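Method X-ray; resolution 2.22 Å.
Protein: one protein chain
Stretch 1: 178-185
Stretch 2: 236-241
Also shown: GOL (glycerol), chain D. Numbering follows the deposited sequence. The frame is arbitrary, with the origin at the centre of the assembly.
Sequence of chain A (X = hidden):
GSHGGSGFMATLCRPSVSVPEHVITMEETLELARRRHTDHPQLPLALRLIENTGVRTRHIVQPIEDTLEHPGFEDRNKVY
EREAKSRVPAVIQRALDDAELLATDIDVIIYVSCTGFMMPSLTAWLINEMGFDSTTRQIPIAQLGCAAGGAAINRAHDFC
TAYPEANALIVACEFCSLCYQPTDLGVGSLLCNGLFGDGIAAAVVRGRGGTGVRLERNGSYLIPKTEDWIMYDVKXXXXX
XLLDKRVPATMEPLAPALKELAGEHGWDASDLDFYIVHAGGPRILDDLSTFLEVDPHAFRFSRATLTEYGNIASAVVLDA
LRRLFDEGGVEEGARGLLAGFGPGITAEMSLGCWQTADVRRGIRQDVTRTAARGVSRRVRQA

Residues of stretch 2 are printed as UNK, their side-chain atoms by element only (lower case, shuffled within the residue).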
ATOM      1  N   LEU A 178     -15.851  -6.233  -9.664  1.00 28.32           N
ATOM      2  CA  LEU A 178     -15.657  -7.310  -8.694  1.00 27.69           C
ATOM      3  C   LEU A 178     -15.968  -6.873  -7.268  1.00 28.27           C
ATOM      4  O   LEU A 178     -15.732  -7.605  -6.315  1.00 28.52           O
ATOM      5  CB  LEU A 178     -14.231  -7.859  -8.785  1.00 28.20           C
ATOM      6  CG  LEU A 178     -13.968  -8.686 -10.056  1.00 28.40           C
ATOM      7  CD1 LEU A 178     -14.993  -9.821 -10.141  1.00 30.93           C
ATOM      8  CD2 LEU A 178     -14.092  -7.816 -11.298  1.00 37.79           C
ATOM      9  N   CYS A 179     -16.500  -5.668  -7.132  1.00 29.17           N
ATOM     10  CA  CYS A 179     -16.873  -5.147  -5.834  1.00 30.56           C
ATOM     11  C   CYS A 179     -18.363  -4.877  -5.829  1.00 30.74           C
ATOM     12  O   CYS A 179     -18.868  -4.193  -4.961  1.00 32.48           O
ATOM     13  CB  CYS A 179     -16.082  -3.876  -5.512  1.00 29.77           C
ATOM     14  SG  CYS A 179     -14.344  -4.199  -5.081  1.00 31.89           S
ATOM     15  N   TYR A 180     -19.071  -5.429  -6.810  1.00 33.08           N
ATOM     16  CA  TYR A 180     -20.524  -5.265  -6.885  1.00 33.25           C
ATOM     17  C   TYR A 180     -21.149  -6.076  -5.751  1.00 32.90           C
ATOM     18  O   TYR A 180     -20.865  -7.269  -5.616  1.00 34.39           O
ATOM     19  CB  TYR A 180     -21.054  -5.772  -8.232  1.00 32.37           C
ATOM     20  CG  TYR A 180     -22.566  -5.852  -8.287  1.00 33.89           C
ATOM     21  CD1 TYR A 180     -23.359  -4.698  -8.167  1.00 32.17           C
ATOM     22  CD2 TYR A 180     -23.206  -7.081  -8.399  1.00 28.93           C
ATOM     23  CE1 TYR A 180     -24.752  -4.783  -8.148  1.00 32.61           C
ATOM     24  CE2 TYR A 180     -24.589  -7.177  -8.382  1.00 31.58           C
ATOM     25  CZ  TYR A 180     -25.357  -6.029  -8.253  1.00 33.94           C
ATOM     26  OH  TYR A 180     -26.723  -6.142  -8.196  1.00 36.57           O
ATOM     27  N   GLN A 181     -21.998  -5.437  -4.946  1.00 32.82           N
ATOM     28  CA  GLN A 181     -22.650  -6.097  -3.811  1.00 29.72           C
ATOM     29  C   GLN A 181     -24.171  -6.028  -3.890  1.00 32.48           C
ATOM     30  O   GLN A 181     -24.782  -5.043  -3.452  1.00 32.50           O
ATOM     31  CB  GLN A 181     -22.215  -5.455  -2.493  1.00 27.29           C
ATOM     32  CG  GLN A 181     -20.722  -5.281  -2.322  1.00 27.24           C
ATOM     33  CD  GLN A 181     -19.979  -6.569  -1.997  1.00 27.06           C
ATOM     34  OE1 GLN A 181     -18.755  -6.579  -1.980  1.00 24.59           O
ATOM     35  NE2 GLN A 181     -20.710  -7.642  -1.719  1.00 20.16           N
ATOM     36  N   PRO A 182     -24.809  -7.089  -4.410  1.00 34.65           N
ATOM     37  CA  PRO A 182     -26.270  -7.156  -4.546  1.00 36.11           C
ATOM     38  C   PRO A 182     -26.991  -6.682  -3.290  1.00 37.03           C
ATOM     39  O   PRO A 182     -28.077  -6.094  -3.363  1.00 38.99           O
ATOM     40  CB  PRO A 182     -26.520  -8.633  -4.814  1.00 36.59           C
ATOM     41  CG  PRO A 182     -25.302  -9.050  -5.534  1.00 35.27           C
ATOM     42  CD  PRO A 182     -24.202  -8.386  -4.758  1.00 34.19           C
ATOM     43  N   THR A 183     -26.372  -6.940  -2.145  1.00 35.36           N
ATOM     44  CA  THR A 183     -26.921  -6.563  -0.849  1.00 35.67           C
ATOM     45  C   THR A 183     -27.018  -5.060  -0.564  1.00 37.65           C
ATOM     46  O   THR A 183     -27.886  -4.640   0.195  1.00 38.89           O
ATOM     47  CB  THR A 183     -26.105  -7.207   0.290  1.00 34.87           C
ATOM     48  OG1 THR A 183     -24.739  -6.802   0.182  1.00 38.13           O
ATOM     49  CG2 THR A 183     -26.175  -8.720   0.207  1.00 34.64           C
ATOM     50  N   ASP A 184     -26.120  -4.255  -1.132  1.00 39.72           N
ATOM     51  CA  ASP A 184     -26.148  -2.810  -0.911  1.00 39.48           C
ATOM     52  C   ASP A 184     -27.349  -2.232  -1.674  1.00 41.96           C
ATOM     53  O   ASP A 184     -27.344  -2.168  -2.909  1.00 40.57           O
ATOM     54  CB  ASP A 184     -24.831  -2.176  -1.384  1.00 39.81           C
ATOM     55  CG  ASP A 184     -23.648  -2.516  -0.469  1.00 41.89           C
ATOM     56  OD1 ASP A 184     -22.486  -2.199  -0.812  1.00 43.49           O
ATOM     57  OD2 ASP A 184     -23.879  -3.095   0.605  1.00 43.21           O
ATOM     58  N   LEU A 185     -28.373  -1.816  -0.926  1.00 42.36           N
ATOM     59  CA  LEU A 185     -29.605  -1.284  -1.506  1.00 42.43           C
ATOM     60  C   LEU A 185     -29.847   0.214  -1.361  1.00 42.44           C
ATOM     61  O   LEU A 185     -30.909   0.694  -1.743  1.00 44.29           O
ATOM     62  CB  LEU A 185     -30.813  -2.031  -0.934  1.00 42.33           C
ATOM     63  CG  LEU A 185     -30.889  -3.547  -1.128  1.00 43.34           C
ATOM     64  CD1 LEU A 185     -32.117  -4.066  -0.393  1.00 44.06           C
ATOM     65  CD2 LEU A 185     -30.955  -3.906  -2.624  1.00 42.40           C
ATOM     66  N   UNK A 236     -17.598  -9.971   5.147  1.00 27.20           N
ATOM     67  CA  UNK A 236     -17.361 -11.319   4.679  1.00 28.08           C
ATOM     68  C   UNK A 236     -17.639 -11.385   3.177  1.00 27.87           C
ATOM     69  O   UNK A 236     -17.125 -12.257   2.489  1.00 27.82           O
ATOM     70  c   UNK A 236     -18.262 -12.274   5.421  1.00 28.13           C
ATOM     71  N   UNK A 237     -18.459 -10.455   2.680  1.00 28.11           N
ATOM     72  CA  UNK A 237     -18.822 -10.400   1.264  1.00 26.93           C
ATOM     73  C   UNK A 237     -17.803  -9.615   0.449  1.00 28.15           C
ATOM     74  O   UNK A 237     -17.877  -9.537  -0.783  1.00 28.50           O
ATOM     75  c   UNK A 237     -20.208  -9.750   1.078  1.00 29.14           C
ATOM     76  c   UNK A 237     -21.310 -10.793   1.090  1.00 29.59           C
ATOM     77  o   UNK A 237     -20.434  -8.824   2.138  1.00 27.79           O
ATOM     78  N   UNK A 238     -16.849  -9.011   1.140  1.00 28.65           N
ATOM     79  CA  UNK A 238     -15.831  -8.263   0.440  1.00 28.84           C
ATOM     80  C   UNK A 238     -15.851  -6.793   0.765  1.00 27.64           C
ATOM     81  O   UNK A 238     -16.150  -6.401   1.891  1.00 24.98           O
ATOM     82  N   UNK A 239     -15.543  -5.980  -0.237  1.00 28.64           N
ATOM     83  CA  UNK A 239     -15.495  -4.545  -0.050  1.00 29.86           C
ATOM     84  C   UNK A 239     -16.774  -3.858  -0.492  1.00 29.94           C
ATOM     85  O   UNK A 239     -17.186  -3.977  -1.652  1.00 30.07           O
ATOM     86  c   UNK A 239     -11.523  -5.459   1.289  1.00 37.87           C
ATOM     87  c   UNK A 239     -11.952  -4.696  -1.343  1.00 37.04           C
ATOM     88  c   UNK A 239     -10.726  -5.219  -0.970  1.00 34.68           C
ATOM     89  c   UNK A 239     -12.748  -4.934   0.906  1.00 36.17           C
ATOM     90  c   UNK A 239     -10.505  -5.603   0.348  1.00 36.38           C
ATOM     91  c   UNK A 239     -12.978  -4.546  -0.414  1.00 35.12           C
ATOM     92  c   UNK A 239     -14.301  -3.959  -0.817  1.00 31.47           C
ATOM     93  N   UNK A 240     -17.396  -3.152   0.451  1.00 27.14           N
ATOM     94  CA  UNK A 240     -18.618  -2.401   0.193  1.00 28.52           C
ATOM     95  C   UNK A 240     -18.233  -0.917   0.157  1.00 27.98           C
ATOM     96  O   UNK A 240     -17.802  -0.341   1.155  1.00 28.62           O
ATOM     97  n   UNK A 240     -19.370  -5.139   1.592  1.00 28.07           N
ATOM     98  n   UNK A 240     -21.367  -5.899   1.398  1.00 23.74           N
ATOM     99  c   UNK A 240     -21.441  -4.538   1.223  1.00 22.01           C
ATOM    100  c   UNK A 240     -19.662  -2.646   1.302  1.00 26.30           C
ATOM    101  c   UNK A 240     -20.183  -4.049   1.349  1.00 26.67           C
ATOM    102  c   UNK A 240     -20.108  -6.236   1.620  1.00 24.76           C
ATOM    103  N   UNK A 241     -18.390  -0.314  -1.010  1.00 28.40           N
ATOM    104  CA  UNK A 241     -18.040   1.077  -1.214  1.00 30.31           C
ATOM    105  C   UNK A 241     -19.081   2.059  -0.671  1.00 32.35           C
ATOM    106  O   UNK A 241     -20.267   1.954  -0.977  1.00 31.87           O
ATOM    107  c   UNK A 241     -17.827   1.329  -2.711  1.00 26.53           C
ATOM    108  c   UNK A 241     -15.385   4.234  -2.775  1.00 26.24           C
ATOM    109  c   UNK A 241     -15.965   2.993  -2.501  1.00 25.07           C
ATOM    110  c   UNK A 241     -17.886   3.585  -3.807  1.00 27.57           C
ATOM    111  c   UNK A 241     -17.216   2.659  -3.014  1.00 26.96           C
ATOM    112  c   UNK A 241     -17.306   4.837  -4.084  1.00 28.63           C
ATOM    113  c   UNK A 241     -16.061   5.152  -3.569  1.00 23.31           C
TER
HETATM  114  C1  GOL D2000     -22.496  -2.169  -4.056  1.00 44.24           C
HETATM  115  O1  GOL D2000     -22.420  -2.694  -5.388  1.00 35.55           O
HETATM  116  C2  GOL D2000     -21.244  -1.329  -3.873  1.00 45.66           C
HETATM  117  O2  GOL D2000     -21.574  -0.312  -2.912  1.00 49.54           O
HETATM  118  C3  GOL D2000     -20.137  -2.229  -3.394  1.00 47.06           C
HETATM  119  O3  GOL D2000     -18.882  -1.585  -3.195  1.00 44.25           O

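Position 236 carries one side-chain atom, a single carbon bonded to CA, with neither branch nor ring. It touches nothing on stretch 1. One carbon beyond CA defines alanine, A236.

Position 237 has three side-chain atoms: a carbon on CA that carries one oxygen and one further carbon. Its CA-to-CB bond points toward stretch 1, and its CB lies against the side-chain amide of Q181. A beta carbon bearing both an oxygen and a carbon is the branching of threonine, so this is T237. Its chi1 of 29° falls between the usual wells.

Position 238 has no side-chain atoms at all, which makes it glycine, G238. The backbone supports the reading independently: phi/psi of 116/-145 would jam a CB against the carbonyl oxygen of T237. An ideal CB would also point toward stretch 1, 3.5 Å from the atom modelled as OE1 of Q181. The strand begins here.

Position 239 shows seven carbons, one leading to a ring of six, with no heteroatom. Its CB is 4.3 Å from SG of C179, an apolar contact, and the same sulfur lies at the ring edge, near its plane. An all-carbon six-membered ring without a hydroxyl is phenylalanine, F239. The CA-to-CB bond points sideways (chi1 -58°, m), and the ring end leads away from stretch 1.

Position 240 has six side-chain atoms: one carbon, then a five-membered ring of three carbons and two nitrogens. Q181 covers one ring face, while the side chains of T183 and D184 approach the edge. The imidazole identifies histidine, H240. With chi1 at -66° (m), the ring comes nearer to stretch 1 although CA-to-CB points sideways; its ND1 also makes a weak hydrogen bond of 3.5 Å to O of G238.

Position 241 again has seven carbons, one plus a six-membered ring, and is therefore phenylalanine, F241. Its chi1 is -169° (t), and its side chain makes no contact with stretch 1.

The contact buries 326 Å², both sides summed, and centres on the H240 ring. CG of Q181 sits 3.8 Å from the ring centroid and 13° off the normal, the geometry of a CH-pi contact over the face. At the edge, OD2 of D184 approaches CD2 of H240 to 2.9 Å, and OG1 of T183 lies 3.7 Å from NE2 of H240. The type I turn from Q181 to D184, closed by a 2.8 Å hydrogen bond from N of D184 to O of Q181, brings these three residues round the imidazole. No clear direct hydrogen bond joins the stretches, but glycerol, probably from the crystallisation liquor, bridges them. Its O1 accepts from N of Q181 at 2.8 Å, its O2 donates to OD1 of D184 at 3.0 Å, and its O3 accepts from N of F241 at 2.6 Å.

Stretch 2, residues 236-241: ATGFHF
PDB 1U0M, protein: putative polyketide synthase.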